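Local coordinates for exotoxin 3 (Staphylococcus aureus, PDB 2Z8L), which binds sialyl Lewis X, a sialic acid-containing glycan, and belongs to the staphylococcal superantigen-like toxins, at residues A[99-104]-A[135-140]. Numbering follows the deposited sequence.
Sequences TKKNQG and YKEEVS. Unlike the reference sequence in segment 135-140: Val139 (reference Ile). With PO4 (phosphate ion), chain C.
Asn102 and Glu137 each use a side chain to hold the backbone of the opposing loop. An asparagine suits this place because its amide offers an acceptor and a donor together: OD1 takes the N-H of Glu137 at 2.9 Å, almost straight at 178°, while ND2 gives a hydrogen to Tyr135 O at 3.1 Å, with donor and acceptor lying in each other's planes. With both ends engaged, the amide cannot easily flip. Glu137 answers with its carboxylate: OE1 accepts from Gln103 N (2.9 Å) on its syn side, and OE2 uses its syn lone pair for Gly104 N (2.9 Å). The outstretched Glu137 side chain is long enough to carry both oxygens to these consecutive N-H groups, and Tyr106 OH also bonds OE2.

Farther along, two turns near the end of Lys136 (chi3 47°, chi4 56°) curl the chain back and bring NZ to Thr99 OG1 at 2.8 Å. The same ammonium makes a salt bridge with Asp78, and the hydroxyl serves as its neutral acceptor. Glu138 reaches over to Lys100, whose N-H meets OE2 at 3.1 Å from above the carboxylate plane, and the aliphatic part of Lys100 lies against the same carboxylate. Thr99 CG2 packs near Ser140, which caps the following helix through Glu143 N.

One water knits the middle together, donating to Asn102 OD1 and Lys100 O and accepting from Lys136 NZ and Glu138 N; a second donates to Lys101 O and Glu137 OE1. On Asn102 itself, the backbone N-H points to O4 of a phosphate, probably from the crystallisation liquor.

The contact joins the end of OB-fold strand 92-100 and the linker after it to the beta-grasp domain just before helix 141-155, a largely polar part of the junction between the two domains of the superantigen-like toxin fold.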
# COMPACT_ATOMS: atom_id res chain seq x y z
N THR A 99 7.16 6.43 -3.51
CA THR A 99 8.29 5.60 -3.94
C THR A 99 9.01 6.33 -5.08
O THR A 99 8.48 7.31 -5.67
CB THR A 99 7.80 4.26 -4.43
OG1 THR A 99 6.91 4.44 -5.53
CG2 THR A 99 7.12 3.47 -3.30
N LYS A 100 10.23 5.92 -5.35
CA LYS A 100 10.93 6.40 -6.56
C LYS A 100 10.35 5.70 -7.77
O LYS A 100 9.99 4.53 -7.69
CB LYS A 100 12.39 6.01 -6.43
CG LYS A 100 13.00 6.53 -5.12
CD LYS A 100 14.50 6.35 -5.06
CE LYS A 100 15.09 7.35 -4.08
NZ LYS A 100 14.40 7.32 -2.73
N LYS A 101 10.24 6.42 -8.88
CA LYS A 101 9.75 5.81 -10.10
C LYS A 101 10.78 4.77 -10.58
O LYS A 101 11.97 4.76 -10.19
CB LYS A 101 9.46 6.86 -11.17
CG LYS A 101 10.72 7.47 -11.71
CD LYS A 101 10.39 8.54 -12.72
CE LYS A 101 11.65 9.01 -13.32
NZ LYS A 101 11.42 10.28 -14.05
N ASN A 102 10.32 3.89 -11.45
CA ASN A 102 11.22 2.88 -11.99
C ASN A 102 12.40 3.49 -12.76
O ASN A 102 12.22 4.43 -13.52
CB ASN A 102 10.45 1.97 -12.96
CG ASN A 102 9.53 0.99 -12.25
OD1 ASN A 102 9.66 0.74 -11.06
ND2 ASN A 102 8.67 0.36 -13.04
N GLN A 103 13.57 2.94 -12.56
CA GLN A 103 14.74 3.31 -13.35
C GLN A 103 14.74 2.51 -14.65
O GLN A 103 15.25 3.01 -15.64
CB GLN A 103 16.01 3.06 -12.54
CG GLN A 103 17.28 3.49 -13.23
CD GLN A 103 18.51 3.67 -12.33
OE1 GLN A 103 18.39 3.92 -11.12
NE2 GLN A 103 19.72 3.58 -12.95
N GLY A 104 14.23 1.27 -14.63
CA GLY A 104 14.03 0.51 -15.81
C GLY A 104 12.76 0.86 -16.54
O GLY A 104 11.90 1.60 -16.05
N TYR A 135 4.67 -4.50 -10.71
CA TYR A 135 5.18 -3.67 -11.81
C TYR A 135 6.23 -2.67 -11.39
O TYR A 135 6.79 -2.00 -12.27
CB TYR A 135 4.01 -2.93 -12.50
CG TYR A 135 3.00 -3.88 -13.11
CD1 TYR A 135 3.05 -4.21 -14.44
CD2 TYR A 135 1.98 -4.42 -12.34
CE1 TYR A 135 2.13 -5.09 -15.00
CE2 TYR A 135 1.07 -5.27 -12.91
CZ TYR A 135 1.16 -5.61 -14.23
OH TYR A 135 0.26 -6.46 -14.86
N LYS A 136 6.53 -2.59 -10.10
CA LYS A 136 7.41 -1.57 -9.59
C LYS A 136 8.65 -2.12 -8.92
O LYS A 136 8.56 -3.04 -8.14
CB LYS A 136 6.62 -0.62 -8.64
CG LYS A 136 5.73 0.33 -9.45
CD LYS A 136 4.84 1.24 -8.62
CE LYS A 136 5.59 1.95 -7.44
NZ LYS A 136 6.83 2.81 -7.75
N GLU A 137 9.77 -1.45 -9.15
CA GLU A 137 11.01 -1.77 -8.48
C GLU A 137 10.94 -1.48 -7.02
O GLU A 137 11.53 -2.22 -6.24
CB GLU A 137 12.17 -0.95 -9.08
CG GLU A 137 12.45 -1.30 -10.50
CD GLU A 137 13.26 -0.22 -11.24
OE1 GLU A 137 13.67 0.79 -10.60
OE2 GLU A 137 13.39 -0.37 -12.45
N GLU A 138 10.31 -0.38 -6.66
CA GLU A 138 10.15 0.05 -5.24
C GLU A 138 8.65 0.09 -4.99
O GLU A 138 7.94 0.79 -5.67
CB GLU A 138 10.75 1.44 -5.05
CG GLU A 138 11.20 1.69 -3.68
CD GLU A 138 12.00 2.98 -3.59
OE1 GLU A 138 13.22 2.94 -4.01
OE2 GLU A 138 11.40 4.02 -3.19
N VAL A 139 8.18 -0.69 -4.04
CA VAL A 139 6.78 -0.79 -3.77
C VAL A 139 6.54 -0.45 -2.26
O VAL A 139 7.24 -0.94 -1.37
CB VAL A 139 6.20 -2.19 -4.05
CG1 VAL A 139 4.65 -2.03 -4.00
CG2 VAL A 139 6.66 -2.83 -5.37
N SER A 140 5.52 0.40 -2.01
CA SER A 140 5.19 0.73 -0.60
C SER A 140 4.39 -0.41 0.03
O SER A 140 3.53 -1.04 -0.65
CB SER A 140 4.40 2.06 -0.50
OG SER A 140 3.10 1.99 -1.02
P PO4 C . 6.83 4.34 -13.16
O1 PO4 C . 6.31 5.77 -12.91
O2 PO4 C . 7.79 4.40 -14.34
O3 PO4 C . 5.69 3.41 -13.51
O4 PO4 C . 7.58 3.80 -11.96
O HOH W 1 9.52 1.91 -8.59
O HOH W 2 13.07 2.53 -8.50